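Local coordinates for protein dITP/XTP pyrophosphatase (PDB 4BNQ) that probably hydrolyses non-canonical purine nucleoside triphosphates such as XTP, dITP and ITP to their monophosphates, cleansing the nucleotide pool with the help of magnesium, at residues A[19-23]-A[24-28]; A[183-186]-A[187-191]. All coordinates share one frame; numbering follows the deposited sequence.

Contact 1: residues A[19-23]-A[24-28]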
# COMPACT_ATOMS: atom_id res chain seq x y z
N VAL A 19 9.92 13.76 5.57
CA VAL A 19 9.23 13.89 4.28
C VAL A 19 7.76 13.46 4.38
O VAL A 19 6.87 14.15 3.89
CB VAL A 19 9.91 13.03 3.20
CG1 VAL A 19 9.08 13.07 1.89
CG2 VAL A 19 11.35 13.51 2.98
N ILE A 20 7.53 12.34 5.05
CA ILE A 20 6.21 11.72 5.15
C ILE A 20 5.27 12.39 6.16
O ILE A 20 4.06 12.27 6.06
CB ILE A 20 6.37 10.22 5.51
CG1 ILE A 20 6.84 9.43 4.29
CG2 ILE A 20 5.08 9.59 5.99
CD1 ILE A 20 7.48 8.11 4.69
N PHE A 21 5.82 13.11 7.14
CA PHE A 21 5.00 13.89 8.07
C PHE A 21 5.36 15.37 7.98
O PHE A 21 5.94 15.90 8.93
CB PHE A 21 5.28 13.49 9.52
CG PHE A 21 4.83 12.10 9.90
CD1 PHE A 21 3.49 11.80 10.08
CD2 PHE A 21 5.76 11.11 10.14
CE1 PHE A 21 3.08 10.52 10.47
CE2 PHE A 21 5.35 9.83 10.53
CZ PHE A 21 4.02 9.54 10.70
N PRO A 22 5.04 16.04 6.86
CA PRO A 22 5.49 17.43 6.73
C PRO A 22 4.74 18.36 7.68
O PRO A 22 5.23 19.45 7.96
CB PRO A 22 5.17 17.78 5.27
CG PRO A 22 4.05 16.85 4.89
CD PRO A 22 4.28 15.58 5.67
N ASP A 23 3.58 17.93 8.17
CA ASP A 23 2.81 18.74 9.10
C ASP A 23 3.23 18.51 10.55
O ASP A 23 2.68 19.13 11.47
CB ASP A 23 1.31 18.49 8.94
CG ASP A 23 0.75 19.09 7.65
OD1 ASP A 23 1.34 20.07 7.13
OD2 ASP A 23 -0.28 18.58 7.15
N TYR A 24 4.20 17.64 10.78
CA TYR A 24 4.57 17.32 12.15
C TYR A 24 5.93 17.85 12.51
O TYR A 24 6.78 18.04 11.65
CB TYR A 24 4.58 15.81 12.39
CG TYR A 24 3.22 15.17 12.57
CD1 TYR A 24 2.40 14.89 11.48
CD2 TYR A 24 2.77 14.83 13.84
CE1 TYR A 24 1.16 14.28 11.65
CE2 TYR A 24 1.54 14.23 14.02
CZ TYR A 24 0.74 13.96 12.93
OH TYR A 24 -0.48 13.37 13.14
N HIS A 25 6.13 18.10 13.79
CA HIS A 25 7.48 18.23 14.26
C HIS A 25 7.97 16.81 14.53
O HIS A 25 7.53 16.16 15.49
CB HIS A 25 7.60 19.09 15.52
CG HIS A 25 8.99 19.17 16.03
ND1 HIS A 25 9.31 19.26 17.38
CD2 HIS A 25 10.18 19.14 15.40
CE1 HIS A 25 10.59 19.30 17.54
NE2 HIS A 25 11.18 19.22 16.33
N VAL A 26 8.84 16.31 13.66
CA VAL A 26 9.36 14.95 13.79
C VAL A 26 10.56 14.99 14.73
O VAL A 26 11.52 15.72 14.49
CB VAL A 26 9.71 14.36 12.41
CG1 VAL A 26 10.58 13.13 12.54
CG2 VAL A 26 8.44 14.01 11.65
N ILE A 27 10.48 14.23 15.82
CA ILE A 27 11.56 14.18 16.80
C ILE A 27 12.19 12.78 16.80
O ILE A 27 11.54 11.80 17.20
CB ILE A 27 11.07 14.52 18.23
CG1 ILE A 27 10.46 15.91 18.28
CG2 ILE A 27 12.20 14.47 19.25
CD1 ILE A 27 9.98 16.34 19.66
N GLY A 28 13.44 12.69 16.36
CA GLY A 28 14.16 11.43 16.37
C GLY A 28 14.62 11.12 17.79
O GLY A 28 14.93 12.04 18.55
O HOH W 1 7.78 20.11 9.70

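Contact 2: residues A[183-186]-A[187-191]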
# COMPACT_ATOMS: atom_id res chain seq x y z
N ASN A 183 0.79 5.04 5.95
CA ASN A 183 -0.58 5.31 5.45
C ASN A 183 -1.61 4.56 6.29
O ASN A 183 -2.67 5.11 6.61
CB ASN A 183 -0.74 4.93 3.97
CG ASN A 183 -0.12 5.95 3.02
OD1 ASN A 183 0.11 7.10 3.39
ND2 ASN A 183 0.14 5.52 1.79
N LEU A 184 -1.28 3.33 6.65
CA LEU A 184 -2.11 2.55 7.55
C LEU A 184 -2.13 3.19 8.94
O LEU A 184 -3.17 3.22 9.60
CB LEU A 184 -1.63 1.09 7.64
CG LEU A 184 -1.72 0.23 6.38
CD1 LEU A 184 -0.85 -1.04 6.52
CD2 LEU A 184 -3.17 -0.15 6.09
N LEU A 185 -0.99 3.74 9.37
CA LEU A 185 -0.93 4.42 10.66
C LEU A 185 -1.81 5.67 10.66
O LEU A 185 -2.62 5.86 11.56
CB LEU A 185 0.50 4.83 11.03
CG LEU A 185 0.62 5.73 12.27
CD1 LEU A 185 0.20 4.95 13.51
CD2 LEU A 185 2.06 6.26 12.45
N GLN A 186 -1.62 6.51 9.65
CA GLN A 186 -2.37 7.76 9.56
C GLN A 186 -3.86 7.52 9.45
O GLN A 186 -4.65 8.29 10.00
CB GLN A 186 -1.85 8.64 8.41
CG GLN A 186 -0.61 9.44 8.82
CD GLN A 186 0.06 10.12 7.66
OE1 GLN A 186 -0.13 9.73 6.50
NE2 GLN A 186 0.85 11.14 7.95
N ALA A 187 -4.24 6.44 8.77
CA ALA A 187 -5.65 6.06 8.68
C ALA A 187 -6.16 5.67 10.06
O ALA A 187 -7.28 6.00 10.43
CB ALA A 187 -5.87 4.92 7.69
N PHE A 188 -5.32 4.96 10.81
CA PHE A 188 -5.64 4.58 12.18
C PHE A 188 -5.88 5.83 13.05
O PHE A 188 -6.86 5.91 13.79
CB PHE A 188 -4.51 3.73 12.75
CG PHE A 188 -4.74 3.27 14.17
CD1 PHE A 188 -4.34 4.05 15.25
CD2 PHE A 188 -5.36 2.06 14.42
CE1 PHE A 188 -4.56 3.63 16.56
CE2 PHE A 188 -5.58 1.63 15.73
CZ PHE A 188 -5.18 2.42 16.80
N LEU A 189 -4.97 6.79 12.95
CA LEU A 189 -5.08 8.05 13.67
C LEU A 189 -6.34 8.83 13.29
O LEU A 189 -6.99 9.45 14.14
CB LEU A 189 -3.85 8.93 13.41
CG LEU A 189 -2.48 8.34 13.79
CD1 LEU A 189 -1.35 9.28 13.36
CD2 LEU A 189 -2.42 8.10 15.28
N GLU A 190 -6.68 8.81 12.00
CA GLU A 190 -7.87 9.49 11.52
C GLU A 190 -9.12 8.80 12.07
O GLU A 190 -10.11 9.46 12.39
CB GLU A 190 -7.90 9.55 9.99
CG GLU A 190 -7.01 10.63 9.38
CD GLU A 190 -7.56 12.05 9.60
OE1 GLU A 190 -8.72 12.31 9.20
OE2 GLU A 190 -6.83 12.90 10.16
N GLY A 191 -9.06 7.47 12.18
CA GLY A 191 -10.13 6.71 12.80
C GLY A 191 -10.38 7.07 14.26
O GLY A 191 -11.53 7.03 14.71

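Contact 1: residues A[19-23]-A[24-28]
F21 and Y24 meet across a type I beta turn in a T-shaped (edge-to-face) stack. The edge of the F21 ring is directed at the face of the Y24 ring, with centroids 5.1 Å apart and planes at 72°. The closest side-chain atoms are F21 CD1 and Y24 CD1, 3.6 Å apart, and the two CB atoms also approach, F21 CB to Y24 CB 3.8 Å. In both residues CG sits beside the backbone N and anti to the carbonyl carbon (chi1 -68° in F21, -78° in Y24), which directs the two rings toward each other. The turn is closed by the hydrogen bond from Y24 N to F21 O, 3.1 Å long, with the donor above the carbonyl plane and not on a lone pair. V26 extends the apolar contact, its CG2 lying 3.8 Å from F21 CB. A water donates to P22 O (3.2 Å) and to Y24 O (3.0 Å), bridging the turn. K2 makes a cation-pi contact with Y24, while I4 and I182 pack on F21. The link from helix 11-20 to strand 25-28 inside a beta-alpha-beta unit is thus held by a turn hydrogen bond together with aromatic and aliphatic packing, and the peptide oxygens of P22 and Y24 are met by water.

Contact 2: residues A[183-186]-A[187-191]
L189 lies one helical turn beyond L185, and its side chain can be followed outward past that residue's carbonyl oxygen. Its CB, pointing back toward 183-186, is 3.6 Å from Q186 O. CG, anti to the carbonyl carbon (chi1 -59°), comes 3.3 Å from L185 O, which also accepts the hydrogen bond from L189 N (2.9 Å), nearly along the C=O axis. At the tip, CD1 lies 4.1 Å from L185 O and 4.2 Å from L185 CG, an i to i+4 leucine pair. Both leucines also pack on M121 of strand 112-123. F188 behaves differently: its CB lies 3.1 Å from L185 O, and with CG anti to the backbone N (chi1 -179°) the ring is carried away from 183-186 to an edge-to-face meeting with F131 of strand 126-139. A187 keeps its CB 3.4 Å from N183 O and packs on A187 of the second subunit, while L184 meets N183 of that subunit. The polar ends have partners of their own: N183 OD1 accepts from R179 NE, and E190 OE2 forms a salt bridge with K193. The i to i+4 bonds, including E190 N to Q186 O at 2.9 Å, mark regular alpha-helix. This is the C-terminal alpha-helix of the chain, one side laid against the antiparallel sheet and another packed in the homodimer interface.

The two contacts lie in series along the chain but meet in space, with centres about 15 Å apart. F21 CE1 comes 3.4 Å from Q186 NE2, and F21 CZ is 4.2 Å from L185 CD2, so the aromatic turn of contact 1 rests on the helix of contact 2. Contact 1 joins the end of helix 11-20 to strand 25-28, whereas contact 2 lies within the single helix 177-191. Both are partly buried. Contact 1 has three exposed residues, P22 and D23 in the turn and H25 in the strand, and touches no other chain; in contact 2 no touching residue is fully exposed, and several face the second subunit. Stacked rings and a bridging water shape 19-28, repeated backbone bonds and aliphatic packing 183-191.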